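Long-range contact in glutathione S-transferase, N-terminal domain protein (Pseudomonas putida, PDB 4NAX), which binds oxidized glutathione disulfide and is probably a glutathione transferase of the Ure2p-like group: residues 13-18 and 44-49. Residues are numbered along the deposited sequence; the frame is centred on the assembly and turned at random. Where two conformers were deposited one is given.
Sequences WPAKHP and AYEAHK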
ATOM      1  N   TRP A  13      15.597   5.672  21.715  1.00 18.60           N
ATOM      2  CA  TRP A  13      16.139   4.331  21.524  1.00 19.84           C
ATOM      3  C   TRP A  13      17.583   4.436  21.027  1.00 19.21           C
ATOM      4  O   TRP A  13      17.833   4.375  19.836  1.00 19.66           O
ATOM      5  CB  TRP A  13      15.304   3.561  20.519  1.00 18.11           C
ATOM      6  CG  TRP A  13      13.917   3.244  20.974  1.00 17.71           C
ATOM      7  CD1 TRP A  13      13.522   2.189  21.727  1.00 19.51           C
ATOM      8  CD2 TRP A  13      12.742   4.007  20.706  1.00 17.03           C
ATOM      9  NE1 TRP A  13      12.166   2.240  21.944  1.00 20.00           N
ATOM     10  CE2 TRP A  13      11.662   3.342  21.314  1.00 17.43           C
ATOM     11  CE3 TRP A  13      12.488   5.166  19.981  1.00 18.45           C
ATOM     12  CZ2 TRP A  13      10.364   3.818  21.246  1.00 18.68           C
ATOM     13  CZ3 TRP A  13      11.194   5.616  19.884  1.00 18.85           C
ATOM     14  CH2 TRP A  13      10.143   4.948  20.522  1.00 18.69           C
ATOM     15  N   PRO A  14      18.545   4.619  21.953  1.00 19.27           N
ATOM     16  CA  PRO A  14      19.926   4.768  21.508  1.00 20.21           C
ATOM     17  C   PRO A  14      20.447   3.551  20.756  1.00 18.52           C
ATOM     18  O   PRO A  14      20.085   2.429  21.069  1.00 20.49           O
ATOM     19  CB  PRO A  14      20.706   4.962  22.814  1.00 23.86           C
ATOM     20  CG  PRO A  14      19.708   5.446  23.800  1.00 27.73           C
ATOM     21  CD  PRO A  14      18.388   4.860  23.393  1.00 22.63           C
ATOM     22  N   ALA A  15      21.331   3.798  19.799  1.00 19.36           N
ATOM     23  CA  ALA A  15      21.980   2.750  19.058  1.00 19.57           C
ATOM     24  C   ALA A  15      23.209   2.239  19.816  1.00 18.85           C
ATOM     25  O   ALA A  15      24.163   2.987  20.039  1.00 23.19           O
ATOM     26  CB  ALA A  15      22.402   3.269  17.695  1.00 20.19           C
ATOM     27  N   LYS A  16      23.183   0.970  20.213  1.00 18.43           N
ATOM     28  CA  LYS A  16      24.364   0.255  20.718  0.50 18.51           C
ATOM     29  C   LYS A  16      25.344  -0.070  19.596  1.00 18.59           C
ATOM     30  O   LYS A  16      26.546  -0.231  19.840  1.00 21.70           O
ATOM     31  CB  LYS A  16      23.954  -1.041  21.438  0.50 20.84           C
ATOM     32  CG  LYS A  16      23.004  -0.807  22.595  0.50 25.18           C
ATOM     33  CD  LYS A  16      22.794  -2.030  23.465  0.50 24.13           C
ATOM     34  CE  LYS A  16      22.207  -1.619  24.814  0.50 45.00           C
ATOM     35  NZ  LYS A  16      23.200  -0.997  25.737  0.50 47.99           N
ATOM     36  N   HIS A  17      24.803  -0.179  18.376  1.00 16.86           N
ATOM     37  CA  HIS A  17      25.560  -0.571  17.205  1.00 17.50           C
ATOM     38  C   HIS A  17      25.221   0.413  16.098  1.00 16.45           C
ATOM     39  O   HIS A  17      24.443   0.095  15.189  1.00 17.21           O
ATOM     40  CB  HIS A  17      25.186  -1.982  16.760  1.00 17.92           C
ATOM     41  CG  HIS A  17      25.219  -2.998  17.860  1.00 18.96           C
ATOM     42  ND1 HIS A  17      26.388  -3.471  18.410  1.00 21.47           N
ATOM     43  CD2 HIS A  17      24.217  -3.647  18.498  1.00 21.25           C
ATOM     44  CE1 HIS A  17      26.110  -4.368  19.337  1.00 25.34           C
ATOM     45  NE2 HIS A  17      24.797  -4.484  19.417  1.00 24.62           N
ATOM     46  N   PRO A  18      25.792   1.625  16.176  1.00 18.76           N
ATOM     47  CA  PRO A  18      25.371   2.669  15.219  1.00 19.27           C
ATOM     48  C   PRO A  18      25.788   2.439  13.764  1.00 18.27           C
ATOM     49  O   PRO A  18      25.291   3.129  12.871  1.00 20.32           O
ATOM     50  CB  PRO A  18      26.019   3.935  15.774  1.00 23.67           C
ATOM     51  CG  PRO A  18      27.167   3.437  16.587  1.00 27.64           C
ATOM     52  CD  PRO A  18      26.743   2.135  17.175  1.00 20.38           C
ATOM     53  N   ALA A  44      22.820  -7.206   8.995  1.00 17.08           N
ATOM     54  CA  ALA A  44      22.916  -6.838  10.407  1.00 17.60           C
ATOM     55  C   ALA A  44      21.900  -5.766  10.744  1.00 15.24           C
ATOM     56  O   ALA A  44      21.710  -4.835   9.986  1.00 16.37           O
ATOM     57  CB  ALA A  44      24.319  -6.341  10.722  1.00 19.61           C
ATOM     58  N   TYR A  45      21.254  -5.886  11.899  1.00 15.38           N
ATOM     59  CA  TYR A  45      20.344  -4.864  12.348  1.00 15.04           C
ATOM     60  C   TYR A  45      20.215  -4.883  13.847  1.00 15.52           C
ATOM     61  O   TYR A  45      20.500  -5.897  14.493  1.00 16.77           O
ATOM     62  CB  TYR A  45      18.974  -5.007  11.693  1.00 16.25           C
ATOM     63  CG  TYR A  45      18.135  -6.197  12.127  1.00 15.09           C
ATOM     64  CD1 TYR A  45      18.412  -7.482  11.691  1.00 15.07           C
ATOM     65  CD2 TYR A  45      17.034  -6.013  12.932  1.00 15.64           C
ATOM     66  CE1 TYR A  45      17.626  -8.568  12.051  1.00 14.69           C
ATOM     67  CE2 TYR A  45      16.215  -7.065  13.292  1.00 16.72           C
ATOM     68  CZ  TYR A  45      16.516  -8.348  12.874  1.00 16.67           C
ATOM     69  OH  TYR A  45      15.653  -9.358  13.236  1.00 18.65           O
ATOM     70  N   GLU A  46      19.789  -3.744  14.382  1.00 14.38           N
ATOM     71  CA  GLU A  46      19.587  -3.553  15.799  1.00 15.12           C
ATOM     72  C   GLU A  46      18.119  -3.224  16.011  1.00 14.96           C
ATOM     73  O   GLU A  46      17.629  -2.150  15.628  1.00 15.07           O
ATOM     74  CB  GLU A  46      20.477  -2.416  16.303  1.00 15.40           C
ATOM     75  CG  GLU A  46      20.367  -2.194  17.795  1.00 16.67           C
ATOM     76  CD  GLU A  46      21.282  -1.107  18.325  1.00 15.93           C
ATOM     77  OE1 GLU A  46      22.176  -0.631  17.595  1.00 16.74           O
ATOM     78  OE2 GLU A  46      21.100  -0.736  19.511  1.00 17.85           O
ATOM     79  N   ALA A  47      17.415  -4.170  16.618  1.00 15.05           N
ATOM     80  CA  ALA A  47      15.991  -4.041  16.857  1.00 15.58           C
ATOM     81  C   ALA A  47      15.671  -3.333  18.171  1.00 15.93           C
ATOM     82  O   ALA A  47      16.293  -3.572  19.212  1.00 19.08           O
ATOM     83  CB  ALA A  47      15.320  -5.412  16.827  1.00 19.55           C
ATOM     84  N   HIS A  48      14.667  -2.474  18.098  1.00 14.89           N
ATOM     85  CA  HIS A  48      14.188  -1.704  19.222  1.00 15.26           C
ATOM     86  C   HIS A  48      12.694  -1.858  19.357  1.00 15.20           C
ATOM     87  O   HIS A  48      11.952  -1.659  18.387  1.00 16.11           O
ATOM     88  CB  HIS A  48      14.498  -0.224  19.020  1.00 15.59           C
ATOM     89  CG  HIS A  48      15.954   0.079  18.864  1.00 16.40           C
ATOM     90  ND1 HIS A  48      16.842   0.113  19.923  1.00 16.86           N
ATOM     91  CD2 HIS A  48      16.685   0.321  17.755  1.00 15.96           C
ATOM     92  CE1 HIS A  48      18.043   0.413  19.478  1.00 17.23           C
ATOM     93  NE2 HIS A  48      17.981   0.513  18.163  1.00 17.09           N
ATOM     94  N   LYS A  49      12.246  -2.194  20.560  1.00 15.60           N
ATOM     95  CA  LYS A  49      10.818  -2.326  20.818  1.00 15.69           C
ATOM     96  C   LYS A  49      10.131  -0.987  21.074  1.00 15.39           C
ATOM     97  O   LYS A  49      10.522  -0.237  21.985  1.00 16.71           O
ATOM     98  CB  LYS A  49      10.601  -3.230  22.024  1.00 16.96           C
ATOM     99  CG  LYS A  49       9.133  -3.431  22.341  1.00 18.97           C
ATOM    100  CD  LYS A  49       8.937  -4.381  23.510  1.00 19.85           C
ATOM    101  CE  LYS A  49       7.467  -4.634  23.737  1.00 22.82           C
ATOM    102  NZ  LYS A  49       7.233  -5.388  24.997  1.00 27.27           N
TER
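The carboxylate of E46 grips two consecutive backbone amides of the loop 13-18. K16 N gives a hydrogen bond to the syn lone pair of E46 OE2 (2.8 Å). H17 N gives a second, equally short hydrogen bond to E46 OE1, from above the carboxylate plane. With CG anti to the backbone N (chi1 -178°) and the chain extended beyond it, E46 stands out from strand 45-49 and crosses the K16 and H17 side chains at about a right angle. A third hydrogen bond runs from W13 NE1 to the carbonyl K49 O (3.0 Å), well bent at 134°, the donor lying above the carbonyl plane. Between these polar ends, W13 CB sits over one face of the H48 imidazole in a CH-pi contact, 4.1 Å from the ring centroid, while W13 CD1 meets H48 CB (3.8 Å). The Q22 side chain of strand 21-25 hydrogen-bonds both strand residues, NE2 to E46 OE1 and OE1 to H48 NE2. An alanine in place of E46 would probably leave the K16 and H17 amides without their acceptor and this part of the loop freer to move. A buried carboxylate paired with main-chain N-H groups thus fastens an irregular loop to an edge strand of the thioredoxin-like sheet, its charge probably stabilised by those amides.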